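Local coordinates for protein disulfide oxidoreductase (PDB 2REM) that probably catalyses thiol-disulfide exchange in the periplasm as a DsbA-type member of the thioredoxin family, introducing disulfide bonds into exported proteins, at residues His39-Asp44 with Ala93-Ile98; Tyr165-His170 with Arg177-Leu182. All blocks are in the same frame, centred on the assembly; numbering follows the deposited sequence.

Contact 1: residues His39-Asp44 with Ala93-Ile98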
loop_
_atom_site.group_PDB
_atom_site.type_symbol
_atom_site.label_atom_id
_atom_site.label_comp_id
_atom_site.label_asym_id
_atom_site.label_seq_id
_atom_site.Cartn_x
_atom_site.Cartn_y
_atom_site.Cartn_z
ATOM N N HIS A 39 -8.339 6.935 -6.465
ATOM C CA HIS A 39 -9.096 5.968 -5.651
ATOM C C HIS A 39 -8.390 5.702 -4.327
ATOM O O HIS A 39 -9.020 5.702 -3.264
ATOM C CB HIS A 39 -9.361 4.667 -6.408
ATOM C CG HIS A 39 -10.036 4.877 -7.723
ATOM N ND1 HIS A 39 -9.404 4.655 -8.928
ATOM C CD2 HIS A 39 -11.272 5.336 -8.026
ATOM C CE1 HIS A 39 -10.225 4.955 -9.918
ATOM N NE2 HIS A 39 -11.366 5.369 -9.398
ATOM N N CYS A 40 -7.076 5.509 -4.396
ATOM C CA CYS A 40 -6.274 5.325 -3.199
ATOM C C CYS A 40 -6.388 6.519 -2.262
ATOM O O CYS A 40 -6.517 6.348 -1.055
ATOM C CB CYS A 40 -4.827 5.099 -3.582
ATOM S SG CYS A 40 -4.622 3.482 -4.335
ATOM N N ALA A 41 -6.319 7.723 -2.819
ATOM C CA ALA A 41 -6.457 8.941 -2.030
ATOM C C ALA A 41 -7.781 8.952 -1.294
ATOM O O ALA A 41 -7.842 9.310 -0.117
ATOM C CB ALA A 41 -6.340 10.176 -2.924
ATOM N N HIS A 42 -8.832 8.535 -1.994
ATOM C CA HIS A 42 -10.190 8.605 -1.463
ATOM C C HIS A 42 -10.419 7.526 -0.418
ATOM O O HIS A 42 -11.172 7.714 0.527
ATOM C CB HIS A 42 -11.211 8.472 -2.590
ATOM C CG HIS A 42 -11.223 9.631 -3.544
ATOM N ND1 HIS A 42 -11.808 9.562 -4.790
ATOM C CD2 HIS A 42 -10.716 10.884 -3.437
ATOM C CE1 HIS A 42 -11.677 10.725 -5.403
ATOM N NE2 HIS A 42 -11.009 11.542 -4.606
ATOM N N PHE A 43 -9.750 6.400 -0.597
ATOM C CA PHE A 43 -9.932 5.253 0.249
ATOM C C PHE A 43 -9.169 5.393 1.546
ATOM O O PHE A 43 -9.532 4.779 2.543
ATOM C CB PHE A 43 -9.407 4.035 -0.500
ATOM C CG PHE A 43 -9.654 2.717 0.175
ATOM C CD1 PHE A 43 -10.829 2.457 0.880
ATOM C CD2 PHE A 43 -8.724 1.699 0.032
ATOM C CE1 PHE A 43 -11.055 1.185 1.462
ATOM C CE2 PHE A 43 -8.938 0.450 0.600
ATOM C CZ PHE A 43 -10.108 0.207 1.314
ATOM N N ASP A 44 -8.096 6.182 1.535
ATOM C CA ASP A 44 -7.141 6.064 2.610
ATOM C C ASP A 44 -7.741 6.291 3.990
ATOM O O ASP A 44 -7.461 5.537 4.911
ATOM C CB ASP A 44 -5.914 6.933 2.398
ATOM C CG ASP A 44 -4.872 6.683 3.465
ATOM O OD1 ASP A 44 -4.269 5.560 3.516
ATOM O OD2 ASP A 44 -4.713 7.592 4.281
ATOM N N ALA A 93 -1.155 13.843 3.483
ATOM C CA ALA A 93 -0.646 15.071 2.882
ATOM C C ALA A 93 -0.105 14.848 1.464
ATOM O O ALA A 93 -0.282 15.699 0.569
ATOM C CB ALA A 93 0.425 15.680 3.780
ATOM N N MET A 94 0.555 13.715 1.243
ATOM C CA MET A 94 1.041 13.427 -0.103
ATOM C C MET A 94 -0.145 13.261 -1.067
ATOM O O MET A 94 -0.140 13.826 -2.137
ATOM C CB MET A 94 1.987 12.216 -0.153
ATOM C CG MET A 94 2.405 11.869 -1.581
ATOM S SD MET A 94 3.307 13.210 -2.410
ATOM C CE MET A 94 4.912 12.880 -1.748
ATOM N N PHE A 95 -1.146 12.467 -0.697
ATOM C CA PHE A 95 -2.355 12.359 -1.520
ATOM C C PHE A 95 -2.978 13.723 -1.804
ATOM O O PHE A 95 -3.344 14.055 -2.949
ATOM C CB PHE A 95 -3.402 11.483 -0.809
ATOM C CG PHE A 95 -3.148 10.009 -0.890
ATOM C CD1 PHE A 95 -3.065 9.352 -2.118
ATOM C CD2 PHE A 95 -3.103 9.252 0.276
ATOM C CE1 PHE A 95 -2.898 7.980 -2.174
ATOM C CE2 PHE A 95 -2.911 7.876 0.236
ATOM C CZ PHE A 95 -2.798 7.232 -1.003
ATOM N N GLU A 96 -3.100 14.531 -0.747
ATOM C CA GLU A 96 -3.657 15.849 -0.877
ATOM C C GLU A 96 -2.805 16.759 -1.785
ATOM O O GLU A 96 -3.348 17.423 -2.657
ATOM C CB GLU A 96 -3.892 16.426 0.515
ATOM C CG GLU A 96 -3.933 17.906 0.602
ATOM C CD GLU A 96 -4.282 18.350 2.002
ATOM O OE1 GLU A 96 -3.582 17.902 2.947
ATOM O OE2 GLU A 96 -5.270 19.115 2.143
ATOM N N ALA A 97 -1.484 16.716 -1.621
ATOM C CA ALA A 97 -0.552 17.484 -2.463
ATOM C C ALA A 97 -0.774 17.168 -3.941
ATOM O O ALA A 97 -0.753 18.059 -4.776
ATOM C CB ALA A 97 0.867 17.152 -2.095
ATOM N N ILE A 98 -0.985 15.895 -4.251
ATOM C CA ILE A 98 -1.131 15.456 -5.641
ATOM C C ILE A 98 -2.531 15.764 -6.158
ATOM O O ILE A 98 -2.711 16.356 -7.230
ATOM C CB ILE A 98 -0.840 13.937 -5.770
ATOM C CG1 ILE A 98 0.620 13.653 -5.409
ATOM C CG2 ILE A 98 -1.200 13.440 -7.181
ATOM C CD1 ILE A 98 0.900 12.212 -5.113
#

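Contact 2: residues Tyr165-His170 with Arg177-Leu182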
loop_
_atom_site.group_PDB
_atom_site.type_symbol
_atom_site.label_atom_id
_atom_site.label_comp_id
_atom_site.label_asym_id
_atom_site.label_seq_id
_atom_site.Cartn_x
_atom_site.Cartn_y
_atom_site.Cartn_z
ATOM N N TYR A 165 -5.270 -14.031 -0.859
ATOM C CA TYR A 165 -6.593 -13.637 -1.319
ATOM C C TYR A 165 -6.593 -12.187 -1.679
ATOM O O TYR A 165 -6.301 -11.336 -0.843
ATOM C CB TYR A 165 -7.654 -13.929 -0.270
ATOM C CG TYR A 165 -7.637 -15.365 0.145
ATOM C CD1 TYR A 165 -7.127 -15.740 1.384
ATOM C CD2 TYR A 165 -8.092 -16.348 -0.716
ATOM C CE1 TYR A 165 -7.089 -17.072 1.757
ATOM C CE2 TYR A 165 -8.058 -17.681 -0.358
ATOM C CZ TYR A 165 -7.560 -18.023 0.887
ATOM O OH TYR A 165 -7.525 -19.329 1.252
ATOM N N MET A 166 -6.934 -11.911 -2.926
ATOM C CA MET A 166 -6.945 -10.555 -3.407
ATOM C C MET A 166 -8.393 -10.140 -3.552
ATOM O O MET A 166 -9.163 -10.745 -4.318
ATOM C CB MET A 166 -6.185 -10.456 -4.731
ATOM C CG MET A 166 -6.247 -9.075 -5.363
ATOM S SD MET A 166 -5.183 -8.972 -6.833
ATOM C CE MET A 166 -5.766 -10.269 -7.920
ATOM N N VAL A 167 -8.748 -9.108 -2.805
ATOM C CA VAL A 167 -10.123 -8.614 -2.785
ATOM C C VAL A 167 -10.439 -7.982 -4.138
ATOM O O VAL A 167 -9.602 -7.291 -4.727
ATOM C CB VAL A 167 -10.330 -7.603 -1.641
ATOM C CG1 VAL A 167 -11.752 -7.055 -1.637
ATOM C CG2 VAL A 167 -10.039 -8.276 -0.286
ATOM N N THR A 168 -11.655 -8.223 -4.625
ATOM C CA THR A 168 -12.126 -7.600 -5.846
ATOM C C THR A 168 -13.490 -7.017 -5.505
ATOM O O THR A 168 -14.541 -7.539 -5.902
ATOM C CB THR A 168 -12.200 -8.625 -6.986
ATOM O OG1 THR A 168 -13.118 -9.656 -6.623
ATOM C CG2 THR A 168 -10.825 -9.254 -7.241
ATOM N N GLY A 169 -13.460 -5.953 -4.710
ATOM C CA GLY A 169 -14.677 -5.315 -4.230
ATOM C C GLY A 169 -15.227 -4.273 -5.193
ATOM O O GLY A 169 -14.506 -3.759 -6.056
ATOM N N HIS A 170 -16.497 -3.940 -5.004
ATOM C CA HIS A 170 -17.249 -3.058 -5.895
ATOM C C HIS A 170 -17.084 -1.598 -5.470
ATOM O O HIS A 170 -17.263 -0.679 -6.276
ATOM C CB HIS A 170 -18.728 -3.499 -5.860
ATOM C CG HIS A 170 -19.667 -2.630 -6.644
ATOM N ND1 HIS A 170 -20.254 -1.497 -6.114
ATOM C CD2 HIS A 170 -20.175 -2.764 -7.895
ATOM C CE1 HIS A 170 -21.055 -0.955 -7.016
ATOM N NE2 HIS A 170 -21.032 -1.707 -8.103
ATOM N N ARG A 177 -15.498 -5.000 3.817
ATOM C CA ARG A 177 -16.353 -6.091 4.272
ATOM C C ARG A 177 -15.785 -7.426 3.805
ATOM O O ARG A 177 -15.776 -8.394 4.549
ATOM C CB ARG A 177 -17.775 -5.944 3.746
ATOM C CG ARG A 177 -18.605 -4.850 4.435
ATOM C CD ARG A 177 -20.043 -4.885 3.908
ATOM N NE ARG A 177 -20.476 -3.568 3.435
ATOM C CZ ARG A 177 -20.712 -3.266 2.157
ATOM N NH1 ARG A 177 -20.587 -4.195 1.213
ATOM N NH2 ARG A 177 -21.101 -2.043 1.816
ATOM N N ILE A 178 -15.298 -7.473 2.571
ATOM C CA ILE A 178 -14.755 -8.724 2.031
ATOM C C ILE A 178 -13.452 -9.021 2.766
ATOM O O ILE A 178 -13.151 -10.178 3.083
ATOM C CB ILE A 178 -14.505 -8.628 0.499
ATOM C CG1 ILE A 178 -15.818 -8.452 -0.271
ATOM C CG2 ILE A 178 -13.672 -9.829 -0.036
ATOM C CD1 ILE A 178 -15.574 -7.811 -1.645
ATOM N N THR A 179 -12.682 -7.972 3.028
ATOM C CA THR A 179 -11.433 -8.111 3.764
ATOM C C THR A 179 -11.723 -8.680 5.154
ATOM O O THR A 179 -11.045 -9.613 5.594
ATOM C CB THR A 179 -10.699 -6.770 3.894
ATOM O OG1 THR A 179 -10.461 -6.248 2.594
ATOM C CG2 THR A 179 -9.367 -6.943 4.617
ATOM N N ASP A 180 -12.728 -8.123 5.830
ATOM C CA ASP A 180 -13.161 -8.617 7.148
ATOM C C ASP A 180 -13.473 -10.099 7.101
ATOM O O ASP A 180 -13.019 -10.867 7.951
ATOM C CB ASP A 180 -14.400 -7.871 7.644
ATOM C CG ASP A 180 -14.091 -6.480 8.103
ATOM O OD1 ASP A 180 -12.912 -6.177 8.352
ATOM O OD2 ASP A 180 -15.043 -5.696 8.220
ATOM N N TYR A 181 -14.271 -10.496 6.112
ATOM C CA TYR A 181 -14.610 -11.911 5.932
ATOM C C TYR A 181 -13.349 -12.779 5.789
ATOM O O TYR A 181 -13.241 -13.829 6.438
ATOM C CB TYR A 181 -15.548 -12.110 4.715
ATOM C CG TYR A 181 -15.571 -13.535 4.214
ATOM C CD1 TYR A 181 -14.723 -13.946 3.196
ATOM C CD2 TYR A 181 -16.412 -14.483 4.804
ATOM C CE1 TYR A 181 -14.729 -15.263 2.743
ATOM C CE2 TYR A 181 -16.419 -15.795 4.375
ATOM C CZ TYR A 181 -15.566 -16.174 3.337
ATOM O OH TYR A 181 -15.562 -17.471 2.890
ATOM N N LEU A 182 -12.426 -12.348 4.928
ATOM C CA LEU A 182 -11.193 -13.108 4.658
ATOM C C LEU A 182 -10.287 -13.134 5.875
ATOM O O LEU A 182 -9.665 -14.162 6.157
ATOM C CB LEU A 182 -10.406 -12.518 3.481
ATOM C CG LEU A 182 -11.061 -12.570 2.097
ATOM C CD1 LEU A 182 -10.237 -11.702 1.148
ATOM C CD2 LEU A 182 -11.140 -14.025 1.619
#

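Contact 1: residues His39-Asp44 with Ala93-Ile98
Cys40 is the first residue of helix 38-52 to meet Phe95, the one side chain of 93-98 that reaches 39-44. The thiol itself does not do the touching: Cys40 SG lies beside the backbone N (chi1 -71°) and is hydrogen-bonded elsewhere, while Cys40 CB packs 3.7 Å from Phe95 CE1. The carbonyl oxygen of Cys40 also sits over the face of the ring that looks toward its helix.

One residue on, Ala41 makes the closest approach. Its CA stands over that same face in a CH-pi contact, 3.6 Å from the Phe95 ring centroid and 21° off the ring normal, displaced toward the rim. With a methyl as its whole side chain, Ala41 lets the ring come up to the helix backbone; Ala41 CB completes the contact at 3.5 Å from Phe95 CD1. The two CA atoms, of Ala41 and Phe95, are 5.4 Å apart, in keeping with short helix axes 9.8 Å apart at closest approach.

Asp44, a turn further along, offers its methylene: Asp44 CB lies 3.8 Å from Phe95 CE2, approaching obliquely, with the carboxylate plane 42° from that of the ring. Tyr35 and His91 each make edge-to-face contacts with Phe95, and Phe33 of strand 27-33 packs on it too.

Cys37 and Cys40 form a CxxC pattern at the start of helix 38-52, the predicted redox-active pair, present here as free thiols. The contact thus joins the active-site helix of a thioredoxin fold to the helical domain that DsbA proteins carry inserted in it.

Contact 2: residues Tyr165-His170 with Arg177-Leu182
Tyr165 brings the flat group of this contact, and Leu182 meets it at the root of the ring. Leu182 CD2 approaches the ring obliquely, 4.0 Å from Tyr165 CG, while Leu182 CD1 packs 3.7 Å from Tyr165 CB. The ring also has a cation-pi partner in Arg185, about one turn beyond Leu182, and the Tyr165 side chain touches Glu186 of the same helix.

Val167, two residues along the strand, turns toward the helix as Tyr165 does and fits among three helix residues. Its CG1, anti to the backbone N (chi1 179°), lies 3.7 Å from Ile178 CG2. The other methyl, Val167 CG2, reaches both Leu182 CD1 at 3.7 Å and Thr179 OG1 at 3.5 Å. The hydroxyl meets this methyl by van der Waals contact alone, its hydrogen bond being to the carbonyl oxygen of Thr175, one turn back in its own helix. Past the strand end, Ile178 CD1 rests 3.7 Å from Gly169 CA, packing directly on main chain.

The short strand and helix axes run nearly antiparallel, at 161° and 9.1 Å apart. Val167 also packs on Ile159 and Leu182 on Val161, both in neighbouring strand 158-161. This is the apolar helix-on-sheet layer of the thioredoxin fold, in which the C-terminal helix 172-190 folds back over strand 165-167 of the central sheet.

Contact 1 closes before contact 2 opens along the chain, and their centres are 21 Å apart, with nearest atoms about 7 Å from each other and not touching. They share no helix or strand, but both are tied to the one central sheet: strand 27-33 packs against contact 1, and strand 165-167 is part of contact 2, with 158-161 between those two strands. A more direct bridge is Phe43, within segment 39-44, whose ring stacks on Phe172 at the start of the helix used by contact 2. One contact thus joins the CxxC helix to the helical domain, and the other packs the C-terminal helix on the sheet.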